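11S globulin (Wrightia tinctoria, PDB 5WXU) probably serves as a hexameric seed storage protein of the 11S globulin family and binds the plant hormone auxin (indole-3-acetic acid). Local coordinates at residues Q156-A161 with R294-L299; M102-V107 with L180-D185; Y200-N205 with N224-L229; L229-L234 with I244-Q249; T309-T314 with V457-L462. One frame throughout, in Å; residues are numbered along the deposited sequence. Where two conformers were deposited one is given.

Interaction 1: residues Q156-A161 with R294-L299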
# COMPACT_ATOMS: atom_id res chain seq x y z
N GLN B 156 12.32 16.12 -28.86
CA GLN B 156 11.01 16.05 -29.39
C GLN B 156 10.38 14.66 -29.10
O GLN B 156 11.02 13.61 -29.34
CB GLN B 156 11.01 16.31 -30.93
CG GLN B 156 9.61 16.27 -31.54
CD GLN B 156 9.59 16.53 -33.08
OE1 GLN B 156 10.62 16.64 -33.69
NE2 GLN B 156 8.41 16.48 -33.67
N GLY B 157 9.15 14.70 -28.57
CA GLY B 157 8.40 13.50 -28.25
C GLY B 157 8.44 13.16 -26.74
O GLY B 157 7.64 12.33 -26.29
N ASP B 158 9.38 13.75 -26.01
CA ASP B 158 9.43 13.59 -24.55
C ASP B 158 8.23 14.17 -23.86
O ASP B 158 7.75 15.24 -24.18
CB ASP B 158 10.73 14.18 -23.97
CG ASP B 158 11.94 13.35 -24.20
OD1 ASP B 158 11.85 12.25 -24.66
OD2 ASP B 158 13.07 13.77 -23.86
N VAL B 159 7.74 13.44 -22.85
CA VAL B 159 6.76 13.94 -21.98
C VAL B 159 7.44 13.87 -20.65
O VAL B 159 7.90 12.81 -20.22
CB VAL B 159 5.49 13.10 -21.97
CG1 VAL B 159 4.52 13.66 -20.97
CG2 VAL B 159 4.83 13.10 -23.33
N ILE B 160 7.48 15.00 -19.95
CA ILE B 160 8.24 15.15 -18.71
C ILE B 160 7.24 15.45 -17.60
O ILE B 160 6.35 16.26 -17.77
CB ILE B 160 9.20 16.37 -18.79
CG1 ILE B 160 10.15 16.29 -19.99
CG2 ILE B 160 10.02 16.59 -17.54
CD1 ILE B 160 10.41 17.64 -20.65
N ALA B 161 7.40 14.82 -16.45
CA ALA B 161 6.48 14.93 -15.37
C ALA B 161 7.15 15.52 -14.20
O ALA B 161 8.14 14.93 -13.69
CB ALA B 161 5.94 13.52 -14.99
N ARG B 294 12.89 8.54 -12.49
CA ARG B 294 12.76 8.85 -13.91
C ARG B 294 11.66 9.91 -14.03
O ARG B 294 10.58 9.80 -13.42
CB ARG B 294 12.48 7.58 -14.77
CG ARG B 294 12.18 7.68 -16.29
CD ARG B 294 12.03 6.25 -16.96
NE ARG B 294 10.78 6.14 -17.72
CZ ARG B 294 10.00 5.06 -17.76
NH1 ARG B 294 10.27 3.94 -17.15
NH2 ARG B 294 8.88 5.13 -18.45
N ILE B 295 11.93 10.92 -14.86
CA ILE B 295 11.04 12.08 -15.01
C ILE B 295 10.31 12.11 -16.37
O ILE B 295 9.29 12.82 -16.56
CB ILE B 295 11.88 13.35 -14.83
CG1 ILE B 295 12.26 13.58 -13.37
CG2 ILE B 295 11.21 14.58 -15.36
CD1 ILE B 295 11.14 13.47 -12.40
N LYS B 296 10.82 11.36 -17.32
CA LYS B 296 10.28 11.47 -18.66
C LYS B 296 10.30 10.19 -19.43
O LYS B 296 11.03 9.27 -19.09
CB LYS B 296 11.10 12.51 -19.44
CG LYS B 296 12.50 12.11 -19.73
CD LYS B 296 13.22 13.34 -20.25
CE LYS B 296 14.57 13.04 -20.81
NZ LYS B 296 14.52 12.17 -22.02
N GLU B 297 9.53 10.20 -20.53
CA GLU B 297 9.56 9.14 -21.51
C GLU B 297 9.23 9.75 -22.86
O GLU B 297 8.42 10.66 -22.96
CB GLU B 297 8.51 8.13 -21.12
CG GLU B 297 8.46 6.86 -21.95
CD GLU B 297 7.88 5.67 -21.22
OE1 GLU B 297 8.19 5.49 -20.02
OE2 GLU B 297 7.09 4.90 -21.81
N ASN B 298 9.84 9.20 -23.88
CA ASN B 298 9.60 9.62 -25.27
C ASN B 298 8.51 8.78 -25.90
O ASN B 298 8.52 7.55 -25.84
CB ASN B 298 10.91 9.59 -26.07
CG ASN B 298 10.79 10.32 -27.35
OD1 ASN B 298 10.19 9.83 -28.29
ND2 ASN B 298 11.38 11.51 -27.41
N LEU B 299 7.53 9.45 -26.50
CA LEU B 299 6.36 8.75 -27.06
C LEU B 299 6.42 8.75 -28.61
O LEU B 299 5.46 8.27 -29.18
CB LEU B 299 5.12 9.41 -26.62
CG LEU B 299 4.86 9.37 -25.14
CD1 LEU B 299 3.48 9.90 -24.85
CD2 LEU B 299 5.04 7.92 -24.58
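Asp158, Ile295 and Lys296 bury the most surface where residues 156-161 meet 294-299. The carboxylate of Asp158 has its CG anti to the carbonyl carbon and is approached at both oxygens from above its plane. Lys296 NZ forms a salt bridge to Asp158 OD2 at 2.8 Å; the lysine chain leaves from the crowded position between its backbone N and carbonyl carbon (chi1 68°) and bends at its last torsion (chi4 65°) to bring NZ to the carboxylate. OD2 also accepts from Arg155 N. Asn298 ND2 donates to Asp158 OD1 at 2.9 Å, the two flat groups being 77° apart, and to Gln156 O as well. These side chains share one face of an antiparallel pairing: strand 296-298 is the outermost strand within this chain of the sheet that also holds strands 158-162 and 102-108, although more than 130 residues separate it from its partner. An alanine at Asp158 removes the acceptors of Lys296 NZ and Asn298 ND2 and would probably leave the lysine end and the amide less firmly placed. Val159 N bonds to Glu297 O at 2.9 Å, Glu297 N returns to Val159 O, and Ala161 N meets Ile295 O nearly along the C=O axis. Ile295 CG2 and CD1 lie against Ala161 O, at 3.5 and 3.6 Å. At this end of the ladder, Ile295 and Ala161 touch Ile325 of helix 325-329.

Interaction 2: residues M102-V107 with L180-D185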
# COMPACT_ATOMS: atom_id res chain seq x y z
N MET B 102 2.82 19.17 -13.31
CA MET B 102 2.67 19.40 -14.74
C MET B 102 3.21 18.25 -15.52
O MET B 102 4.09 17.56 -15.04
CB MET B 102 3.42 20.68 -15.11
CG MET B 102 4.91 20.52 -14.95
SD MET B 102 5.73 22.09 -14.76
CE MET B 102 7.11 21.69 -13.80
N LEU B 103 2.71 18.04 -16.73
CA LEU B 103 3.39 17.35 -17.76
C LEU B 103 3.87 18.38 -18.83
O LEU B 103 3.13 19.36 -19.17
CB LEU B 103 2.47 16.38 -18.41
CG LEU B 103 1.88 15.29 -17.52
CD1 LEU B 103 1.29 14.25 -18.41
CD2 LEU B 103 2.94 14.64 -16.65
N ILE B 104 5.09 18.19 -19.26
CA ILE B 104 5.70 19.02 -20.35
C ILE B 104 5.86 18.15 -21.58
O ILE B 104 6.48 17.10 -21.50
CB ILE B 104 7.05 19.54 -19.90
CG1 ILE B 104 6.90 20.42 -18.68
CG2 ILE B 104 7.67 20.43 -21.04
CD1 ILE B 104 8.16 20.88 -18.01
N ILE B 105 5.28 18.54 -22.71
CA ILE B 105 5.44 17.84 -23.99
C ILE B 105 6.47 18.60 -24.80
O ILE B 105 6.32 19.80 -25.01
CB ILE B 105 4.13 17.78 -24.74
CG1 ILE B 105 3.14 16.92 -23.97
CG2 ILE B 105 4.34 17.20 -26.14
CD1 ILE B 105 1.76 17.37 -24.27
N VAL B 106 7.52 17.94 -25.18
CA VAL B 106 8.52 18.56 -26.05
C VAL B 106 8.03 18.39 -27.47
O VAL B 106 8.18 17.33 -28.10
CB VAL B 106 9.92 17.99 -25.86
CG1 VAL B 106 10.90 18.82 -26.75
CG2 VAL B 106 10.30 18.01 -24.37
N VAL B 107 7.51 19.51 -28.00
CA VAL B 107 6.82 19.55 -29.31
C VAL B 107 7.82 19.61 -30.46
O VAL B 107 7.61 19.02 -31.52
CB VAL B 107 5.87 20.77 -29.34
CG1 VAL B 107 5.29 20.97 -30.73
CG2 VAL B 107 4.70 20.55 -28.41
N LEU B 180 8.01 23.89 -25.82
CA LEU B 180 7.40 23.13 -24.71
C LEU B 180 5.91 23.46 -24.49
O LEU B 180 5.53 24.61 -24.27
CB LEU B 180 8.19 23.41 -23.45
CG LEU B 180 9.72 23.26 -23.48
CD1 LEU B 180 10.27 23.69 -22.15
CD2 LEU B 180 10.22 21.88 -23.95
N LEU B 181 5.06 22.44 -24.49
CA LEU B 181 3.68 22.59 -24.18
C LEU B 181 3.55 22.04 -22.73
O LEU B 181 3.80 20.87 -22.54
CB LEU B 181 2.79 21.77 -25.05
CG LEU B 181 1.30 21.94 -24.69
CD1 LEU B 181 0.81 23.12 -25.49
CD2 LEU B 181 0.47 20.69 -24.87
N VAL B 182 3.15 22.90 -21.81
CA VAL B 182 3.09 22.64 -20.34
C VAL B 182 1.62 22.66 -19.94
O VAL B 182 0.90 23.67 -20.10
CB VAL B 182 3.83 23.66 -19.52
CG1 VAL B 182 3.84 23.22 -18.06
CG2 VAL B 182 5.27 23.88 -20.02
N ILE B 183 1.18 21.53 -19.38
CA ILE B 183 -0.15 21.39 -18.83
C ILE B 183 0.05 21.30 -17.33
O ILE B 183 0.63 20.33 -16.79
CB ILE B 183 -0.88 20.18 -19.34
CG1 ILE B 183 -0.96 20.12 -20.85
CG2 ILE B 183 -2.31 20.15 -18.79
CD1 ILE B 183 -1.44 21.38 -21.54
N HIS B 184 -0.42 22.32 -16.64
CA HIS B 184 -0.42 22.35 -15.16
C HIS B 184 -1.73 21.87 -14.62
O HIS B 184 -2.77 22.35 -15.08
CB HIS B 184 -0.14 23.74 -14.61
CG HIS B 184 1.28 24.17 -14.68
ND1 HIS B 184 1.73 24.99 -15.69
CD2 HIS B 184 2.34 24.00 -13.83
CE1 HIS B 184 3.01 25.24 -15.53
NE2 HIS B 184 3.41 24.65 -14.41
N ASP B 185 -1.70 20.93 -13.67
CA ASP B 185 -2.93 20.36 -13.09
C ASP B 185 -3.27 21.11 -11.83
O ASP B 185 -2.79 20.78 -10.71
CB ASP B 185 -2.69 18.86 -12.86
CG ASP B 185 -3.87 18.17 -12.31
OD1 ASP B 185 -4.96 18.81 -12.24
OD2 ASP B 185 -3.67 16.99 -11.85
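Strands 102-108 and 178-185 are antiparallel neighbours in the N-terminal cupin beta-barrel, and residues 102-107 lie beside 180-185 at 163° between the segment directions. The closest approach between apolar side chains is at Ile105 and Leu181, a hydrogen-bonded pair whose side chains run side by side, Ile105 CD1 meeting Leu181 CD2 at 3.6 Å. Between these two residues the backbone is held by two nearly straight bonds, Ile105 N to Leu181 O at 2.8 Å and Leu181 N to Ile105 O at 3.0 Å. Tyr357 of the second cupin domain touches Leu181, so this face is turned toward the other half of the subunit. The face bearing Ile104, Val106, Leu180 and Val182 is equally apolar but slacker: Ile104 CG2 lies 3.9 Å from Leu180 CB, and Ile104 CG1 is 4.1 Å from Val182 CG2. The loose side is that of partly exposed Val107, which reaches Leu181 CB only through CG2, at 4.1 Å, and of Asp185, which takes no part and instead forms a salt bridge with Arg28 of a neighbouring subunit. The Met102-His184 pair, by contrast, is well packed. His184 NE2 is hydrogen-bonded to Asn98 OD1. Met102, its CG in the crowded position between backbone N and carbonyl carbon, lays CB over one face of the ring, and its sulfur SD sits obliquely to it, 3.5 Å from His184 NE2.

Interaction 3: residues Y200-N205 with N224-L229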
# COMPACT_ATOMS: atom_id res chain seq x y z
N TYR B 200 6.97 30.91 -9.74
CA TYR B 200 7.92 31.52 -8.85
C TYR B 200 9.28 31.29 -9.45
O TYR B 200 9.77 30.20 -9.45
CB TYR B 200 7.80 30.98 -7.41
CG TYR B 200 6.58 31.56 -6.64
CD1 TYR B 200 5.63 32.42 -7.26
CD2 TYR B 200 6.39 31.31 -5.32
CE1 TYR B 200 4.53 32.90 -6.57
CE2 TYR B 200 5.27 31.76 -4.63
CZ TYR B 200 4.35 32.58 -5.22
OH TYR B 200 3.27 33.10 -4.47
N PHE B 201 9.96 32.38 -9.85
CA PHE B 201 11.20 32.33 -10.53
C PHE B 201 12.39 32.73 -9.64
O PHE B 201 12.26 33.60 -8.78
CB PHE B 201 11.13 33.26 -11.79
CG PHE B 201 10.39 32.70 -12.94
CD1 PHE B 201 9.07 32.92 -13.06
CD2 PHE B 201 11.03 31.92 -13.93
CE1 PHE B 201 8.36 32.41 -14.12
CE2 PHE B 201 10.32 31.37 -14.96
CZ PHE B 201 8.99 31.66 -15.07
N LEU B 202 13.49 32.02 -9.79
CA LEU B 202 14.77 32.32 -9.07
C LEU B 202 15.61 33.19 -10.00
O LEU B 202 16.50 32.74 -10.70
CB LEU B 202 15.50 31.09 -8.69
CG LEU B 202 14.83 30.32 -7.53
CD1 LEU B 202 13.46 29.78 -7.78
CD2 LEU B 202 15.79 29.21 -7.11
N GLY B 203 15.27 34.46 -9.99
CA GLY B 203 15.72 35.36 -11.01
C GLY B 203 14.70 35.87 -11.94
O GLY B 203 13.52 35.52 -11.95
N GLY B 204 15.18 36.74 -12.86
CA GLY B 204 14.33 37.32 -13.87
C GLY B 204 13.69 38.62 -13.53
O GLY B 204 13.60 38.98 -12.37
N ASN B 205 13.20 39.32 -14.56
CA ASN B 205 12.44 40.53 -14.39
C ASN B 205 11.65 40.78 -15.68
O ASN B 205 12.07 40.26 -16.70
CB ASN B 205 13.45 41.64 -14.18
CG ASN B 205 12.94 42.76 -13.32
OD1 ASN B 205 11.76 42.83 -12.92
ND2 ASN B 205 13.87 43.65 -12.98
N ASN B 224 9.80 37.07 -9.75
CA ASN B 224 11.11 36.75 -9.27
C ASN B 224 11.06 36.75 -7.72
O ASN B 224 10.87 37.81 -7.07
CB ASN B 224 12.14 37.81 -9.74
CG ASN B 224 13.52 37.60 -9.19
OD1 ASN B 224 13.76 36.84 -8.25
ND2 ASN B 224 14.52 38.33 -9.78
N VAL B 225 11.20 35.58 -7.12
CA VAL B 225 11.03 35.45 -5.64
C VAL B 225 11.99 36.19 -4.76
O VAL B 225 11.70 36.36 -3.55
CB VAL B 225 11.04 33.93 -5.15
CG1 VAL B 225 9.95 33.19 -5.81
CG2 VAL B 225 12.34 33.23 -5.23
N PHE B 226 13.12 36.66 -5.34
CA PHE B 226 14.09 37.41 -4.59
C PHE B 226 13.71 38.87 -4.47
O PHE B 226 14.14 39.52 -3.54
CB PHE B 226 15.46 37.30 -5.25
CG PHE B 226 16.01 35.90 -5.32
CD1 PHE B 226 16.24 35.19 -4.16
CD2 PHE B 226 16.27 35.28 -6.55
CE1 PHE B 226 16.71 33.89 -4.21
CE2 PHE B 226 16.73 33.98 -6.60
CZ PHE B 226 17.00 33.30 -5.42
N GLN B 227 12.87 39.36 -5.38
CA GLN B 227 12.43 40.75 -5.35
C GLN B 227 11.71 41.21 -4.09
O GLN B 227 11.99 42.30 -3.63
CB GLN B 227 11.60 41.09 -6.62
CG GLN B 227 12.53 41.16 -7.82
CD GLN B 227 11.86 41.50 -9.14
OE1 GLN B 227 10.66 41.70 -9.20
NE2 GLN B 227 12.68 41.69 -10.19
N PRO B 228 10.76 40.41 -3.55
CA PRO B 228 10.03 40.90 -2.33
C PRO B 228 10.75 40.76 -1.03
O PRO B 228 10.12 40.78 0.01
CB PRO B 228 8.74 40.07 -2.35
CG PRO B 228 9.07 38.84 -3.13
CD PRO B 228 10.04 39.29 -4.20
N LEU B 229 12.07 40.60 -1.04
CA LEU B 229 12.88 40.38 0.14
C LEU B 229 13.85 41.57 0.32
O LEU B 229 14.27 42.27 -0.66
CB LEU B 229 13.67 39.09 -0.02
CG LEU B 229 12.81 37.81 -0.25
CD1 LEU B 229 13.64 36.57 -0.44
CD2 LEU B 229 11.87 37.62 0.93
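A parallel bridge between the ends of strands 198-201 and 221-224 joins residues 200-205 to 224-229. Val225 N donates to Phe201 O at 2.8 Å, nearly along the C=O axis. The Asn224 side chain, CG anti to the backbone N (chi1 176°), bridges the two segments with both ends of its amide. Its OD1 accepts from Phe226 N two residues on, at 3.0 Å, and takes a weak bond from Gly203 N; its ND2 donates to Gly204 O at 2.8 Å, on a carbonyl lone pair, and also to Leu248 O. Gly203 and Gly204 have backbone angles at which a side chain would press on the preceding carbonyl. Farther along, Gln227 NE2 reaches Asn205 OD1 at 3.1 Å from above the carbonyl plane, the amides standing 72° apart; its stronger partner is Gln249 O, while Asn205 ND2 bonds to Ser250 O. On the apolar side Val225 CG1 lies 3.5 Å from Tyr200 CB, the side chains crossing at about a right angle, and Phe226 CE2 touches Leu202 CB at 3.8 Å. Tyr200 OH bonds to Ser370 of a neighbouring subunit. The chain leaves the parallel bridge through a type I beta turn from Asn224 to Gln227, its start braced by an Asx turn.

Interaction 4: residues L229-L234 with I244-Q249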
# COMPACT_ATOMS: atom_id res chain seq x y z
N LEU B 229 12.07 40.60 -1.04
CA LEU B 229 12.88 40.38 0.14
C LEU B 229 13.85 41.57 0.32
O LEU B 229 14.27 42.27 -0.66
CB LEU B 229 13.67 39.09 -0.02
CG LEU B 229 12.81 37.81 -0.25
CD1 LEU B 229 13.64 36.57 -0.44
CD2 LEU B 229 11.87 37.62 0.93
N ASP B 230 14.26 41.78 1.57
CA ASP B 230 15.29 42.78 1.91
C ASP B 230 16.62 42.23 1.50
O ASP B 230 17.04 41.19 1.98
CB ASP B 230 15.26 43.03 3.42
CG ASP B 230 16.32 43.98 3.92
OD1 ASP B 230 17.25 44.39 3.17
OD2 ASP B 230 16.17 44.38 5.08
N PRO B 231 17.33 42.92 0.58
CA PRO B 231 18.61 42.38 0.15
C PRO B 231 19.64 42.26 1.22
O PRO B 231 20.50 41.36 1.11
CB PRO B 231 19.06 43.33 -0.97
CG PRO B 231 18.38 44.60 -0.67
CD PRO B 231 17.04 44.25 -0.04
N GLN B 232 19.59 43.06 2.28
CA GLN B 232 20.58 42.96 3.35
C GLN B 232 20.33 41.73 4.19
O GLN B 232 21.24 41.11 4.62
CB GLN B 232 20.56 44.19 4.28
CG GLN B 232 21.16 45.45 3.66
CD GLN B 232 22.67 45.57 3.82
OE1 GLN B 232 23.32 44.74 4.51
NE2 GLN B 232 23.26 46.59 3.17
N PHE B 233 19.06 41.41 4.37
CA PHE B 233 18.60 40.28 5.21
C PHE B 233 18.92 39.00 4.48
O PHE B 233 19.65 38.14 4.99
CB PHE B 233 17.11 40.48 5.48
CG PHE B 233 16.51 39.55 6.54
CD1 PHE B 233 17.26 38.95 7.51
CD2 PHE B 233 15.13 39.32 6.52
CE1 PHE B 233 16.64 38.13 8.46
CE2 PHE B 233 14.53 38.49 7.44
CZ PHE B 233 15.28 37.92 8.43
N LEU B 234 18.51 38.94 3.22
CA LEU B 234 18.90 37.83 2.39
C LEU B 234 20.43 37.67 2.21
O LEU B 234 20.98 36.54 2.23
CB LEU B 234 18.16 37.88 1.06
CG LEU B 234 18.46 36.70 0.13
CD1 LEU B 234 18.10 35.34 0.71
CD2 LEU B 234 17.63 36.93 -1.13
N ILE B 244 25.59 41.56 -4.59
CA ILE B 244 25.30 40.25 -5.20
C ILE B 244 23.78 39.97 -5.14
O ILE B 244 23.17 39.53 -6.12
CB ILE B 244 26.09 39.11 -4.55
CG1 ILE B 244 27.56 39.20 -4.95
CG2 ILE B 244 25.51 37.78 -4.93
CD1 ILE B 244 28.44 38.09 -4.42
N ILE B 245 23.16 40.26 -3.98
CA ILE B 245 21.73 39.97 -3.86
C ILE B 245 20.95 40.88 -4.77
O ILE B 245 19.92 40.53 -5.27
CB ILE B 245 21.18 40.10 -2.38
CG1 ILE B 245 21.95 39.17 -1.45
CG2 ILE B 245 19.67 39.78 -2.32
CD1 ILE B 245 21.88 37.70 -1.76
N LYS B 246 21.40 42.09 -4.97
CA LYS B 246 20.69 42.97 -5.93
C LYS B 246 20.69 42.49 -7.37
O LYS B 246 19.68 42.68 -8.06
CB LYS B 246 21.21 44.41 -5.82
CG LYS B 246 20.57 45.11 -4.62
CD LYS B 246 21.10 46.52 -4.46
CE LYS B 246 20.33 47.25 -3.35
NZ LYS B 246 20.59 48.72 -3.28
N LYS B 247 21.75 41.80 -7.75
CA LYS B 247 21.82 41.06 -9.01
C LYS B 247 20.82 39.86 -9.03
O LYS B 247 20.21 39.61 -10.10
CB LYS B 247 23.23 40.59 -9.30
CG LYS B 247 24.22 41.77 -9.52
CD LYS B 247 25.68 41.33 -9.69
CE LYS B 247 26.55 42.59 -9.88
NZ LYS B 247 28.00 42.32 -9.65
N LEU B 248 20.66 39.15 -7.89
CA LEU B 248 19.58 38.11 -7.82
C LEU B 248 18.21 38.70 -8.06
O LEU B 248 17.33 38.08 -8.73
CB LEU B 248 19.58 37.35 -6.50
CG LEU B 248 20.52 36.16 -6.40
CD1 LEU B 248 21.94 36.55 -6.47
CD2 LEU B 248 20.30 35.42 -5.06
N GLN B 249 18.02 39.91 -7.54
CA GLN B 249 16.75 40.65 -7.69
C GLN B 249 16.59 41.27 -9.05
O GLN B 249 15.53 41.76 -9.37
CB GLN B 249 16.59 41.73 -6.58
CG GLN B 249 16.67 41.14 -5.18
CD GLN B 249 16.48 42.20 -4.11
OE1 GLN B 249 17.14 43.23 -4.12
NE2 GLN B 249 15.54 41.95 -3.19
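Ile245 lies obliquely across Leu234 and against CA and CB of Pro231, and this wedge of aliphatic groups joins residues 229-234 to 244-249. The branch that does most of the touching is Ile245 CG2, anti to the backbone N: it meets Leu234 CD2 at 3.7 Å and Pro231 CB at 3.8 Å. The Leu234 side chain has its CG anti to its own backbone N (chi1 -177°), and Leu234 CG lies 4.0 Å from Ile245 CD1. Gln249, one turn after Ile245, crosses Pro231 at about a right angle. Its chain is extended beyond CG, so that OE1 lies 3.7 Å from Pro231 CB while NE2 points on to the backbone ahead of the helix. That nitrogen makes only a weak, bent bond to Leu229 O (2.8 Å, 126° at the hydrogen), its stronger partner being Phe226 O. A leucine at Gln249 has no amide to donate to Phe226 O and Leu229 O, and the loop before helix 231-238 would probably be held less firmly. Asp230, the N-cap of helix 231-238, accepts from Gln232 N through OD1 at 2.8 Å; its OD2 forms a salt bridge with Arg364 of a neighbouring subunit. Helices 231-238 and 242-248 are thus two consecutive helices packed on each other, with Phe226, in the loop between strand 221-224 and helix 231-238, touching both Leu234 and Leu248.

Interaction 5: residues T309-T314 with V457-L462. Unlike the reference sequence in segment 457-462: Asp459 (reference Gly).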
# COMPACT_ATOMS: atom_id res chain seq x y z
N THR B 309 -2.81 -0.38 -35.62
CA THR B 309 -3.58 -0.93 -36.71
C THR B 309 -2.92 -0.50 -38.00
O THR B 309 -2.75 0.70 -38.26
CB THR B 309 -5.00 -0.45 -36.62
OG1 THR B 309 -5.61 -0.95 -35.39
CG2 THR B 309 -5.86 -1.02 -37.87
N SER B 310 -2.53 -1.49 -38.79
CA SER B 310 -1.91 -1.24 -40.05
C SER B 310 -2.85 -0.40 -40.93
O SER B 310 -4.07 -0.63 -40.99
CB SER B 310 -1.61 -2.60 -40.67
OG SER B 310 -1.10 -2.42 -41.93
N ARG B 311 -2.25 0.62 -41.58
CA ARG B 311 -3.05 1.61 -42.35
C ARG B 311 -3.93 2.57 -41.55
O ARG B 311 -4.62 3.43 -42.13
CB ARG B 311 -3.92 0.93 -43.44
CG ARG B 311 -3.14 -0.10 -44.27
CD ARG B 311 -3.92 -0.65 -45.45
NE ARG B 311 -3.05 -1.48 -46.29
CZ ARG B 311 -3.42 -2.11 -47.41
NH1 ARG B 311 -4.67 -2.03 -47.87
NH2 ARG B 311 -2.53 -2.82 -48.10
N GLY B 312 -3.97 2.42 -40.22
CA GLY B 312 -4.81 3.22 -39.38
C GLY B 312 -3.97 4.16 -38.52
O GLY B 312 -4.20 5.35 -38.50
N GLY B 313 -3.07 3.61 -37.74
CA GLY B 313 -2.09 4.40 -36.95
C GLY B 313 -1.82 3.74 -35.59
O GLY B 313 -1.96 2.50 -35.44
N THR B 314 -1.37 4.58 -34.65
CA THR B 314 -0.86 4.15 -33.33
C THR B 314 -1.43 4.97 -32.19
O THR B 314 -1.69 6.15 -32.31
CB THR B 314 0.67 4.24 -33.23
OG1 THR B 314 1.16 5.57 -33.54
CG2 THR B 314 1.33 3.32 -34.18
N VAL B 457 -7.87 1.74 -32.86
CA VAL B 457 -7.44 2.44 -34.09
C VAL B 457 -8.14 1.84 -35.28
O VAL B 457 -7.98 0.67 -35.51
CB VAL B 457 -5.90 2.46 -34.29
CG1 VAL B 457 -5.56 3.28 -35.54
CG2 VAL B 457 -5.27 3.15 -33.09
N LEU B 458 -8.96 2.64 -35.98
CA LEU B 458 -9.73 2.17 -37.10
C LEU B 458 -9.01 2.42 -38.41
O LEU B 458 -8.61 3.52 -38.70
CB LEU B 458 -11.13 2.78 -37.16
CG LEU B 458 -11.96 2.56 -35.91
CD1 LEU B 458 -13.27 3.27 -35.88
CD2 LEU B 458 -12.16 1.04 -35.66
N ASP B 459 -9.00 1.37 -39.22
CA ASP B 459 -8.48 1.36 -40.60
C ASP B 459 -9.45 2.23 -41.44
O ASP B 459 -10.68 2.07 -41.34
CB ASP B 459 -8.53 -0.11 -41.03
CG ASP B 459 -7.59 -0.45 -42.14
OD1 ASP B 459 -7.48 0.33 -43.14
OD2 ASP B 459 -7.02 -1.57 -42.06
N PRO B 460 -8.94 3.18 -42.22
CA PRO B 460 -9.91 3.88 -43.10
C PRO B 460 -10.47 2.89 -44.16
O PRO B 460 -11.60 3.05 -44.54
CB PRO B 460 -9.10 5.00 -43.72
CG PRO B 460 -7.66 4.61 -43.54
CD PRO B 460 -7.55 3.57 -42.48
N GLU B 461 -9.71 1.83 -44.53
CA GLU B 461 -10.13 0.84 -45.56
C GLU B 461 -11.00 -0.36 -45.05
O GLU B 461 -10.91 -1.46 -45.62
CB GLU B 461 -8.91 0.25 -46.37
CG GLU B 461 -7.52 0.90 -46.29
CD GLU B 461 -7.43 2.30 -46.84
OE1 GLU B 461 -8.43 2.81 -47.41
OE2 GLU B 461 -6.34 2.90 -46.68
N LEU B 462 -11.83 -0.17 -44.01
CA LEU B 462 -12.81 -1.20 -43.58
C LEU B 462 -14.13 -0.55 -43.12
O LEU B 462 -14.99 -1.20 -42.51
CB LEU B 462 -12.25 -2.10 -42.47
CG LEU B 462 -10.90 -2.83 -42.62
CD1 LEU B 462 -10.45 -3.35 -41.26
CD2 LEU B 462 -10.94 -3.97 -43.63
O HOH W 1 -4.33 4.19 -44.64
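Between strands 307-309 and 313-318 the chain turns tightly through a classic beta bulge, Gly312 and Gly313 both facing Thr309, whose O accepts from the backbone N of each. Residues 457-462 run past this turn. Thr309 OG1, anti to its carbonyl carbon, donates to Val457 O at 2.9 Å from above the carbonyl plane, and the two side chains slide past each other in opposite directions. Val457 buries the most surface; its CG1, anti to the backbone N, lies over the glycines, 3.3 Å from Gly313 N. A side chain on Gly312 would be tight against this same methyl and Leu458 O. Asp459, which differs from the reference sequence, closes an Asx turn: its OD1 accepts from Glu461 N at 3.0 Å, and it also sits 3.6 Å from Arg311 CB. Pro460 CD comes within 3.0 Å of Arg311 O, a close contact, and one water donates to that oxygen and to Glu461 OE2, although Glu461 is poorly ordered. Thr314 OG1 bonds to Glu273 of a neighbouring subunit. Strand 457-458 pairs with strand 343-349, Val457 also touching Leu338 of strand 332-338, while Thr309 joins a parallel ladder with a strand of that same neighbouring subunit, so the sheet continues across the interface.

Interactions 1 and 2 lie near the middle of the chain, centres 10 Å apart, and are consecutive pairings in one antiparallel sheet, strand 158-162 lying between strands 102-108 and 296-298. Their segments alternate along the sequence, and strand 296-298 adds to the edge of that sheet within this chain. Interactions 3 and 4, also 10 Å apart by their centres, follow interaction 2 and fall between the two segments of interaction 1; they share Leu229 and touch through Gln249. Interaction 5 comes last and lies in the second cupin domain, its centre about 60 Å from that of interaction 4, on the opposite side of the chain's centre. Within the hexamer, interactions 1 and 5 touch one neighbouring subunit, interactions 3 and 4 another.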